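Local atomic coordinates of ABC-type transport system, sugar-family extracellular solute-binding protein (Peptoclostridium difficile 630, PDB entry 6HNI), a protein that binds tyrosine between two lobes, is probably the lipid-anchored substrate-binding component of an ABC transporter for it, and has adhesive properties. Residues H34-A39 / A240-P245; N101-I106 / G129-G134; F53-G56 / D60-F63; A175-A180 / V187-I192. The protein carries 1 engineered substitution. One frame throughout, in Å; residues are numbered along the deposited sequence. Where two conformers were deposited one is given.

Contact 1. Residues H34-A39 / A240-P245. With TYR (tyrosine), chain B.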
loop_
_atom_site.group_PDB
_atom_site.type_symbol
_atom_site.label_atom_id
_atom_site.label_comp_id
_atom_site.label_asym_id
_atom_site.label_seq_id
_atom_site.Cartn_x
_atom_site.Cartn_y
_atom_site.Cartn_z
ATOM N N HIS A 34 7.861 -0.007 5.215
ATOM C CA HIS A 34 8.112 -0.078 3.764
ATOM C C HIS A 34 7.743 1.318 3.204
ATOM O O HIS A 34 7.016 2.056 3.887
ATOM C CB HIS A 34 7.507 -1.285 3.018
ATOM C CG HIS A 34 6.006 -1.362 2.893
ATOM N ND1 HIS A 34 5.290 -0.648 1.953
ATOM C CD2 HIS A 34 5.115 -2.221 3.461
ATOM C CE1 HIS A 34 4.019 -1.023 2.007
ATOM N NE2 HIS A 34 3.889 -2.001 2.892
ATOM N N PRO A 35 8.269 1.709 2.037
ATOM C CA PRO A 35 8.216 3.139 1.705
ATOM C C PRO A 35 6.857 3.777 1.712
ATOM O O PRO A 35 6.690 4.919 2.222
ATOM C CB PRO A 35 8.891 3.226 0.337
ATOM C CG PRO A 35 9.905 2.099 0.387
ATOM C CD PRO A 35 9.210 1.004 1.148
ATOM N N ALA A 36 5.869 3.118 1.212
ATOM C CA ALA A 36 4.540 3.684 1.125
ATOM C C ALA A 36 4.004 3.919 2.508
ATOM O O ALA A 36 3.354 4.961 2.779
ATOM C CB ALA A 36 3.597 2.729 0.356
ATOM N N LEU A 37 4.173 2.965 3.412
ATOM C CA LEU A 37 3.601 3.143 4.755
ATOM C C LEU A 37 4.295 4.273 5.481
ATOM O O LEU A 37 3.608 5.089 6.146
ATOM C CB LEU A 37 3.651 1.859 5.573
ATOM C CG LEU A 37 3.050 0.599 4.901
ATOM C CD1 LEU A 37 2.893 -0.491 5.909
ATOM C CD2 LEU A 37 1.727 0.849 4.189
ATOM N N ASP A 38 5.596 4.336 5.387
ATOM C CA ASP A 38 6.393 5.433 5.993
ATOM C C ASP A 38 5.947 6.777 5.446
ATOM O O ASP A 38 5.830 7.776 6.198
ATOM C CB ASP A 38 7.878 5.268 5.637
ATOM C CG ASP A 38 8.594 4.123 6.381
ATOM O OD1 ASP A 38 7.996 3.475 7.291
ATOM O OD2 ASP A 38 9.800 3.853 6.019
ATOM N N ALA A 39 5.683 6.849 4.157
ATOM C CA ALA A 39 5.272 8.121 3.515
ATOM C C ALA A 39 3.934 8.597 4.066
ATOM O O ALA A 39 3.731 9.833 4.308
ATOM C CB ALA A 39 5.234 7.997 1.984
ATOM N N ALA A 240 5.220 -2.660 -10.556
ATOM C CA ALA A 240 4.568 -2.580 -9.248
ATOM C C ALA A 240 3.411 -1.603 -9.288
ATOM O O ALA A 240 3.394 -0.675 -10.123
ATOM C CB ALA A 240 5.552 -2.134 -8.184
ATOM N N ALA A 241 2.494 -1.772 -8.356
ATOM C CA ALA A 241 1.327 -0.873 -8.228
ATOM C C ALA A 241 1.673 0.537 -7.760
ATOM O O ALA A 241 0.900 1.442 -8.060
ATOM C CB ALA A 241 0.320 -1.485 -7.297
ATOM N N GLU A 242 2.795 0.711 -7.090
ATOM C CA GLU A 242 3.218 2.024 -6.569
ATOM C C GLU A 242 4.701 2.116 -6.477
ATOM O O GLU A 242 5.395 1.131 -6.810
ATOM C CB GLU A 242 2.510 2.338 -5.250
ATOM C CG GLU A 242 2.759 1.380 -4.097
ATOM C CD GLU A 242 3.923 1.742 -3.188
ATOM O OE1 GLU A 242 4.428 2.906 -3.238
ATOM O OE2 GLU A 242 4.342 0.864 -2.376
ATOM N N SER A 243 5.234 3.281 -6.152
ATOM C CA SER A 243 6.633 3.565 -6.351
ATOM C C SER A 243 7.579 2.989 -5.300
ATOM O O SER A 243 8.765 2.890 -5.574
ATOM C CB SER A 243 6.880 5.042 -6.547
ATOM O OG SER A 243 6.685 5.789 -5.358
ATOM N N GLY A 244 7.086 2.616 -4.113
ATOM C CA GLY A 244 7.958 2.053 -3.096
ATOM C C GLY A 244 8.744 0.854 -3.640
ATOM O O GLY A 244 9.971 0.788 -3.532
ATOM N N PRO A 245 8.042 -0.117 -4.229
ATOM C CA PRO A 245 8.819 -1.263 -4.771
ATOM C C PRO A 245 9.761 -0.872 -5.886
ATOM O O PRO A 245 10.766 -1.538 -6.081
ATOM C CB PRO A 245 7.703 -2.180 -5.270
ATOM C CG PRO A 245 6.560 -1.930 -4.323
ATOM C CD PRO A 245 6.627 -0.445 -4.067
HETATM N N TYR B . -2.600 -1.588 0.191
HETATM C CA TYR B . -1.954 -2.236 1.346
HETATM C C TYR B . -3.006 -2.580 2.389
HETATM O O TYR B . -2.628 -2.982 3.483
HETATM C CB TYR B . -0.733 -1.452 1.867
HETATM C CG TYR B . 0.383 -1.398 0.877
HETATM C CD1 TYR B . 1.081 -2.594 0.537
HETATM C CD2 TYR B . 0.750 -0.269 0.207
HETATM C CE1 TYR B . 2.052 -2.575 -0.429
HETATM C CE2 TYR B . 1.726 -0.234 -0.765
HETATM C CZ TYR B . 2.397 -1.433 -1.100
HETATM O OH TYR B . 3.372 -1.421 -2.078
HETATM O OXT TYR B . -4.184 -2.548 2.101
HETATM O O HOH W 1 6.183 0.646 -0.351
#
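A36 CB lies over one face of the E242 carboxylate, 3.4 Å from OE2, in the ligand cleft of a two-lobed periplasmic binding protein fold. G244 N comes in over the other face and donates to E242 OE1 at 2.8 Å, a capping bond from the N-cap residue E242 to its helix. The second flat group is the imidazole of H34. L37 CG sits over one face, displaced toward the rim. CG of the bound tyrosine lies at the ring edge, in its plane. The ligand's CE1 meets the imidazole obliquely, 3.5 Å from H34 CE1. N218 bonds both H34 NE2 and the ligand, tying the two together. Between the two segments the apolar packing is P35 CB on G244 CA, 3.7 Å. One water adds a polar bridge. It accepts from A36 N, is bonded to H34 ND1, and donates to E242 OE2 at 2.7 Å. The E242 chain bends at chi2 (91°), which brings the carboxylate back beside its own helix; OE1 takes G244 N and OE2 faces the cleft. OE2 thus takes two donors, the water and the phenol: ligand OH donates to E242 OE2 at 2.5 Å.

Contact 2. Residues N101-I106 / G129-G134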
loop_
_atom_site.group_PDB
_atom_site.type_symbol
_atom_site.label_atom_id
_atom_site.label_comp_id
_atom_site.label_asym_id
_atom_site.label_seq_id
_atom_site.Cartn_x
_atom_site.Cartn_y
_atom_site.Cartn_z
ATOM N N ASN A 101 -10.921 -4.393 15.455
ATOM C CA ASN A 101 -11.216 -5.435 16.375
ATOM C C ASN A 101 -11.072 -4.993 17.822
ATOM O O ASN A 101 -11.824 -5.437 18.669
ATOM C CB ASN A 101 -10.292 -6.656 16.112
ATOM C CG ASN A 101 -10.599 -7.375 14.808
ATOM O OD1 ASN A 101 -11.646 -7.203 14.191
ATOM N ND2 ASN A 101 -9.668 -8.230 14.419
ATOM N N ALA A 102 -10.069 -4.176 18.093
ATOM C CA ALA A 102 -9.764 -3.733 19.458
ATOM C C ALA A 102 -10.793 -2.760 20.044
ATOM O O ALA A 102 -11.012 -2.791 21.237
ATOM C CB ALA A 102 -8.399 -3.108 19.535
ATOM N N THR A 103 -11.377 -1.921 19.193
ATOM C CA THR A 103 -12.313 -0.879 19.667
ATOM C C THR A 103 -13.349 -0.496 18.603
ATOM O O THR A 103 -13.012 -0.278 17.450
ATOM C CB THR A 103 -11.524 0.380 20.128
ATOM O OG1 THR A 103 -12.459 1.364 20.646
ATOM C CG2 THR A 103 -10.736 1.005 19.062
ATOM N N LYS A 104 -14.601 -0.358 19.049
ATOM C CA LYS A 104 -15.675 0.150 18.182
ATOM C C LYS A 104 -16.086 1.543 18.623
ATOM O O LYS A 104 -17.000 2.112 18.045
ATOM C CB LYS A 104 -16.907 -0.751 18.167
ATOM C CG LYS A 104 -16.680 -2.186 17.706
ATOM C CD LYS A 104 -16.325 -2.308 16.243
ATOM C CE LYS A 104 -16.218 -3.791 15.841
ATOM N NZ LYS A 104 -15.099 -4.389 16.628
ATOM N N ASP A 105 -15.365 2.105 19.590
ATOM C CA ASP A 105 -15.720 3.442 20.174
ATOM C C ASP A 105 -14.753 4.573 19.834
ATOM O O ASP A 105 -15.183 5.697 19.585
ATOM C CB ASP A 105 -15.854 3.352 21.690
ATOM C CG ASP A 105 -16.867 2.304 22.112
ATOM O OD1 ASP A 105 -17.973 2.254 21.506
ATOM O OD2 ASP A 105 -16.572 1.502 23.023
ATOM N N ILE A 106 -13.458 4.314 19.885
ATOM C CA ILE A 106 -12.453 5.313 19.569
ATOM C C ILE A 106 -12.448 5.507 18.054
ATOM O O ILE A 106 -12.380 4.521 17.287
ATOM C CB ILE A 106 -11.065 4.875 20.063
ATOM C CG1 ILE A 106 -11.044 4.644 21.577
ATOM C CG2 ILE A 106 -9.927 5.804 19.595
ATOM C CD1 ILE A 106 -9.750 4.074 22.098
ATOM N N GLY A 129 -20.553 4.316 8.565
ATOM C CA GLY A 129 -21.498 3.691 9.454
ATOM C C GLY A 129 -20.881 2.897 10.595
ATOM O O GLY A 129 -21.566 2.086 11.222
ATOM N N THR A 130 -19.588 3.144 10.832
ATOM C CA THR A 130 -18.766 2.504 11.858
ATOM C C THR A 130 -17.885 3.615 12.459
ATOM O O THR A 130 -17.998 4.792 12.065
ATOM C CB THR A 130 -17.840 1.383 11.268
ATOM O OG1 THR A 130 -16.878 1.987 10.406
ATOM C CG2 THR A 130 -18.652 0.340 10.499
ATOM N N ASN A 131 -16.986 3.250 13.351
ATOM C CA ASN A 131 -16.011 4.171 13.902
ATOM C C ASN A 131 -14.759 4.387 13.051
ATOM O O ASN A 131 -13.738 4.852 13.541
ATOM C CB ASN A 131 -15.610 3.813 15.344
ATOM C CG ASN A 131 -14.966 2.410 15.481
ATOM O OD1 ASN A 131 -15.549 1.443 15.007
ATOM N ND2 ASN A 131 -13.872 2.315 16.218
ATOM N N VAL A 132 -14.837 4.014 11.771
ATOM C CA VAL A 132 -13.693 4.072 10.869
ATOM C C VAL A 132 -13.951 4.964 9.656
ATOM O O VAL A 132 -14.985 4.848 9.030
ATOM C CB VAL A 132 -13.345 2.657 10.320
ATOM C CG1 VAL A 132 -12.101 2.733 9.467
ATOM C CG2 VAL A 132 -13.151 1.717 11.505
ATOM N N SER A 133 -12.988 5.822 9.323
ATOM C CA SER A 133 -12.936 6.494 8.032
ATOM C C SER A 133 -11.477 6.715 7.656
ATOM O O SER A 133 -10.582 6.097 8.273
ATOM C CB SER A 133 -13.734 7.794 8.007
ATOM O OG SER A 133 -13.811 8.230 6.648
ATOM N N GLY A 134 -11.201 7.480 6.611
ATOM C CA GLY A 134 -9.870 7.796 6.210
ATOM C C GLY A 134 -9.699 7.754 4.713
ATOM O O GLY A 134 -10.534 8.176 3.973
#
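N131 reaches into the turn formed by T103, K104, D105 and I106. Its CB lies 3.5 Å from K104 O. A chi1 of 61° sets CG between the backbone N and carbonyl carbon and aims the amide at the turn. N131 CG comes closer, 3.3 Å from K104 O, so the amide lies against that carbonyl. N131 OD1 has K104 CA at 3.4 Å and makes no hydrogen bond to K104 O, since both are acceptors. The tip, ND2, donates to I106 O at 2.9 Å, nearly straight (171°), and this oxygen lies in the amide plane of N131. It also donates to T103 O at 3.0 Å, from above that carbonyl plane. The turn links helix 93-102 to strand 108-113, and N131 leads into strand 132-136, an outermost strand of the five-stranded parallel sheet in the first lobe. The backbone of N131 pairs with I108, and F100 packs on its side chain. Within the turn, T103 OG1 accepts from D105 N in an ST turn and from I106 N in an ST motif. In one of its two conformers K104 passes N131, with K104 CD 4.0 Å from N131 OD1.

Contact 3. Residues F53-G56 / D60-F63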
loop_
_atom_site.group_PDB
_atom_site.type_symbol
_atom_site.label_atom_id
_atom_site.label_comp_id
_atom_site.label_asym_id
_atom_site.label_seq_id
_atom_site.Cartn_x
_atom_site.Cartn_y
_atom_site.Cartn_z
ATOM N N PHE A 53 -1.578 21.330 15.293
ATOM C CA PHE A 53 -1.531 20.216 16.226
ATOM C C PHE A 53 -0.132 19.658 16.217
ATOM O O PHE A 53 0.297 19.058 15.237
ATOM C CB PHE A 53 -2.525 19.150 15.836
ATOM C CG PHE A 53 -3.941 19.562 16.018
ATOM C CD1 PHE A 53 -4.550 19.423 17.250
ATOM C CD2 PHE A 53 -4.655 20.088 14.968
ATOM C CE1 PHE A 53 -5.879 19.789 17.411
ATOM C CE2 PHE A 53 -5.980 20.448 15.118
ATOM C CZ PHE A 53 -6.595 20.281 16.329
ATOM N N LYS A 54 0.572 19.879 17.307
ATOM C CA LYS A 54 2.006 19.670 17.346
ATOM C C LYS A 54 2.351 18.728 18.506
ATOM O O LYS A 54 1.942 18.961 19.654
ATOM C CB LYS A 54 2.668 21.053 17.457
ATOM C CG LYS A 54 4.137 21.068 17.808
ATOM C CD LYS A 54 4.984 20.225 16.877
ATOM C CE LYS A 54 6.463 20.424 17.172
ATOM N NZ LYS A 54 6.951 21.725 16.625
ATOM N N ASP A 55 3.092 17.666 18.197
ATOM C CA ASP A 55 3.514 16.646 19.195
ATOM C C ASP A 55 4.353 17.319 20.272
ATOM O O ASP A 55 5.231 18.135 19.966
ATOM C CB ASP A 55 4.344 15.527 18.533
ATOM C CG ASP A 55 4.591 14.340 19.466
ATOM O OD1 ASP A 55 3.742 14.048 20.344
ATOM O OD2 ASP A 55 5.643 13.661 19.316
ATOM N N GLY A 56 4.056 17.004 21.526
ATOM C CA GLY A 56 4.731 17.650 22.631
ATOM C C GLY A 56 4.095 18.974 23.032
ATOM O O GLY A 56 4.521 19.571 24.042
ATOM N N ASP A 60 -0.253 14.457 21.781
ATOM C CA ASP A 60 0.754 13.458 22.078
ATOM C C ASP A 60 0.588 12.331 21.066
ATOM O O ASP A 60 -0.471 11.767 20.964
ATOM C CB ASP A 60 0.552 12.869 23.458
ATOM C CG ASP A 60 1.524 11.740 23.720
ATOM O OD1 ASP A 60 2.665 12.072 24.079
ATOM O OD2 ASP A 60 1.174 10.535 23.514
ATOM N N ILE A 61 1.647 12.093 20.316
ATOM C CA ILE A 61 1.643 11.008 19.314
ATOM C C ILE A 61 2.431 9.807 19.877
ATOM O O ILE A 61 3.614 9.938 20.181
ATOM C CB ILE A 61 2.229 11.503 17.986
ATOM C CG1 ILE A 61 1.429 12.685 17.404
ATOM C CG2 ILE A 61 2.252 10.382 16.981
ATOM C CD1 ILE A 61 2.027 13.270 16.129
ATOM N N ASP A 62 1.762 8.643 19.974
ATOM C CA ASP A 62 2.364 7.371 20.416
ATOM C C ASP A 62 2.444 6.500 19.145
ATOM O O ASP A 62 1.447 5.888 18.703
ATOM C CB ASP A 62 1.421 6.765 21.457
ATOM C CG ASP A 62 1.876 5.445 22.033
ATOM O OD1 ASP A 62 2.929 4.914 21.609
ATOM O OD2 ASP A 62 1.143 4.945 22.947
ATOM N N PHE A 63 3.627 6.493 18.537
ATOM C CA PHE A 63 3.882 5.699 17.327
ATOM C C PHE A 63 4.332 4.277 17.684
ATOM O O PHE A 63 5.270 4.083 18.493
ATOM C CB PHE A 63 4.965 6.365 16.488
ATOM C CG PHE A 63 5.374 5.535 15.295
ATOM C CD1 PHE A 63 4.539 5.463 14.181
ATOM C CD2 PHE A 63 6.534 4.814 15.295
ATOM C CE1 PHE A 63 4.839 4.674 13.086
ATOM C CE2 PHE A 63 6.872 3.982 14.197
ATOM C CZ PHE A 63 6.023 3.941 13.090
HETATM O O HOH W 2 4.631 13.303 22.557
#
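D55 and D60 bring their CA atoms to 5.1 Å, where the loop after helix 35-50 runs beside the start of strand 59-65. This is the alpha-to-beta connection of a beta-alpha-beta unit, strand 24-30, helix 35-50 and strand 59-65, in the first lobe of the binding protein. D55 and G56 have backbone angles that fit the middle of a type II turn. Residues 60-63 are extended. The backbones of D60 and D62 pair with strand 24-30, and strand 59-65 is an outermost strand of its sheet. The N-H of I61 faces away from that pairing, toward the loop, and the D55 side chain takes it. D55 CG stands anti to the backbone N (chi1 -170°), which carries the carboxylate across to the strand. I61 N donates to D55 OD1 at 2.9 Å with an angle of 164°. The donor comes from above the carboxylate plane. The I61 side chain crosses that of D55, with I61 CD1 4.0 Å from D55 CB. I61 also touches I28 of the neighbouring strand. The carboxylates of D55 and D60 lie near each other, with D55 OD1 and D60 OD1 4.4 Å apart. Their like charges would tend to repel, and a water that donates to both probably offsets this. It lies 2.8 Å from D60 OD1 and 2.5 Å from D55 OD1.

Contact 4. Residues A175-A180 / V187-I192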
loop_
_atom_site.group_PDB
_atom_site.type_symbol
_atom_site.label_atom_id
_atom_site.label_comp_id
_atom_site.label_asym_id
_atom_site.label_seq_id
_atom_site.Cartn_x
_atom_site.Cartn_y
_atom_site.Cartn_z
ATOM N N ALA A 175 -8.936 -8.643 -9.568
ATOM C CA ALA A 175 -8.934 -7.572 -10.587
ATOM C C ALA A 175 -7.961 -7.859 -11.725
ATOM O O ALA A 175 -8.296 -7.625 -12.897
ATOM C CB ALA A 175 -8.670 -6.219 -9.974
ATOM N N LEU A 176 -6.776 -8.361 -11.374
ATOM C CA LEU A 176 -5.806 -8.738 -12.381
ATOM C C LEU A 176 -6.331 -9.833 -13.308
ATOM O O LEU A 176 -6.181 -9.768 -14.547
ATOM C CB LEU A 176 -4.525 -9.199 -11.710
ATOM C CG LEU A 176 -3.426 -9.655 -12.620
ATOM C CD1 LEU A 176 -2.971 -8.584 -13.555
ATOM C CD2 LEU A 176 -2.244 -10.111 -11.796
ATOM N N LYS A 177 -6.947 -10.846 -12.707
ATOM C CA LYS A 177 -7.509 -11.944 -13.512
ATOM C C LYS A 177 -8.650 -11.460 -14.379
ATOM O O LYS A 177 -8.798 -11.930 -15.516
ATOM C CB LYS A 177 -7.940 -13.108 -12.651
ATOM C CG LYS A 177 -6.781 -13.834 -11.994
ATOM C CD LYS A 177 -7.169 -14.612 -10.769
ATOM C CE LYS A 177 -7.763 -15.949 -11.052
ATOM N NZ LYS A 177 -7.751 -16.735 -9.776
ATOM N N GLU A 178 -9.479 -10.534 -13.885
ATOM C CA GLU A 178 -10.543 -9.995 -14.699
ATOM C C GLU A 178 -9.991 -9.222 -15.903
ATOM O O GLU A 178 -10.451 -9.420 -17.056
ATOM C CB GLU A 178 -11.453 -9.083 -13.852
ATOM C CG GLU A 178 -12.564 -8.408 -14.627
ATOM C CD GLU A 178 -13.713 -9.350 -14.964
ATOM O OE1 GLU A 178 -13.628 -10.579 -14.675
ATOM O OE2 GLU A 178 -14.715 -8.849 -15.523
ATOM N N TYR A 179 -9.002 -8.375 -15.669
ATOM C CA TYR A 179 -8.347 -7.659 -16.746
ATOM C C TYR A 179 -7.744 -8.628 -17.777
ATOM O O TYR A 179 -7.889 -8.441 -18.982
ATOM C CB TYR A 179 -7.260 -6.746 -16.198
ATOM C CG TYR A 179 -6.519 -5.903 -17.214
ATOM C CD1 TYR A 179 -5.478 -6.437 -17.935
ATOM C CD2 TYR A 179 -6.807 -4.557 -17.395
ATOM C CE1 TYR A 179 -4.773 -5.686 -18.830
ATOM C CE2 TYR A 179 -6.102 -3.800 -18.299
ATOM C CZ TYR A 179 -5.080 -4.378 -19.016
ATOM O OH TYR A 179 -4.353 -3.682 -19.938
ATOM N N ALA A 180 -7.081 -9.663 -17.292
ATOM C CA ALA A 180 -6.361 -10.601 -18.169
ATOM C C ALA A 180 -7.351 -11.317 -19.055
ATOM O O ALA A 180 -7.078 -11.498 -20.247
ATOM C CB ALA A 180 -5.605 -11.562 -17.319
ATOM N N VAL A 187 -2.587 -15.429 -16.472
ATOM C CA VAL A 187 -2.035 -15.055 -15.172
ATOM C C VAL A 187 -1.541 -16.328 -14.492
ATOM O O VAL A 187 -2.259 -17.331 -14.461
ATOM C CB VAL A 187 -3.097 -14.406 -14.266
ATOM C CG1 VAL A 187 -2.572 -14.112 -12.855
ATOM C CG2 VAL A 187 -3.598 -13.159 -14.939
ATOM N N VAL A 188 -0.336 -16.285 -13.965
ATOM C CA VAL A 188 0.208 -17.357 -13.125
ATOM C C VAL A 188 0.360 -16.818 -11.697
ATOM O O VAL A 188 1.104 -15.849 -11.474
ATOM C CB VAL A 188 1.574 -17.818 -13.654
ATOM C CG1 VAL A 188 2.110 -18.929 -12.782
ATOM C CG2 VAL A 188 1.461 -18.283 -15.093
ATOM N N GLU A 189 -0.375 -17.416 -10.767
ATOM C CA GLU A 189 -0.387 -17.008 -9.369
ATOM C C GLU A 189 0.562 -17.797 -8.513
ATOM O O GLU A 189 0.681 -19.046 -8.715
ATOM C CB GLU A 189 -1.757 -17.212 -8.737
ATOM C CG GLU A 189 -2.862 -16.425 -9.328
ATOM C CD GLU A 189 -4.185 -16.817 -8.695
ATOM O OE1 GLU A 189 -4.344 -16.720 -7.453
ATOM O OE2 GLU A 189 -5.067 -17.246 -9.440
ATOM N N LYS A 190 1.210 -17.117 -7.578
ATOM C CA LYS A 190 1.979 -17.793 -6.548
ATOM C C LYS A 190 1.584 -17.210 -5.192
ATOM O O LYS A 190 2.081 -16.167 -4.754
ATOM C CB LYS A 190 3.473 -17.686 -6.818
ATOM C CG LYS A 190 4.369 -18.430 -5.850
ATOM C CD LYS A 190 4.113 -19.929 -5.912
ATOM C CE LYS A 190 5.114 -20.736 -5.072
ATOM N NZ LYS A 190 4.678 -22.134 -4.803
ATOM N N GLY A 191 0.637 -17.870 -4.550
ATOM C CA GLY A 191 0.215 -17.520 -3.225
ATOM C C GLY A 191 1.174 -18.021 -2.176
ATOM O O GLY A 191 1.495 -19.228 -2.159
ATOM N N ILE A 192 1.623 -17.113 -1.306
ATOM C CA ILE A 192 2.474 -17.446 -0.158
ATOM C C ILE A 192 1.886 -16.870 1.137
ATOM O O ILE A 192 0.903 -16.113 1.094
ATOM C CB ILE A 192 3.907 -16.928 -0.388
ATOM C CG1 ILE A 192 3.921 -15.376 -0.451
ATOM C CG2 ILE A 192 4.536 -17.590 -1.631
ATOM C CD1 ILE A 192 5.300 -14.793 -0.414
#
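K177 on the helix and E189 on the strand form a salt bridge within the beta-alpha-beta unit of strand 157-163, helix 167-183 and strand 186-192, in the second lobe. The helix and strand segments run almost antiparallel, at 164°, with axes 9.7 Å apart. K177 NZ donates to E189 OE2 at 2.8 Å. It arrives on the syn side, 32° out of the carboxylate plane. The lysine chain bends at chi3 (81°) to bring NZ over, and the two side chains cross at about a right angle. The other oxygen, E189 OE1, is hydrogen-bonded to Y162 OH, so both carboxylate oxygens have partners. Backbone groups are paired within the fold. In the helix, Y179 N donates to A175 O and A180 N to L176 O. In the strand, V188 and K190 pair with strand 157-163. Beneath the salt bridge the contact is apolar. V187 meets the helix with both methyls and also touches V160. Its CG1 meets L176 CD2 at 4.2 Å. The K177 chain passes the same methyl, CG 4.3 Å from V187 CG1. The other methyl is pressed tightly on the helix: V187 CG2 lies 3.5 Å from A180 CB.

How the contacts relate
Contact 1 is the buried one. It joins the two lobes at the bound tyrosine, through a shared water and a carboxylate, and the other three are nested within the chain it spans. Contacts 2 and 3 both reach the five-stranded sheet of the first lobe, one at each outermost strand. In both, a side-chain amide or carboxylate meets backbone groups of a neighbouring segment: N131 gives two bonds, D55 receives one. Contact 3 lies at the surface; contacts 2 and 4 are partly buried. Contact 4 belongs to the other lobe, its centre about 41 Å from that of contact 3. It is helix-on-strand packing, apolar below and ionic at its rim.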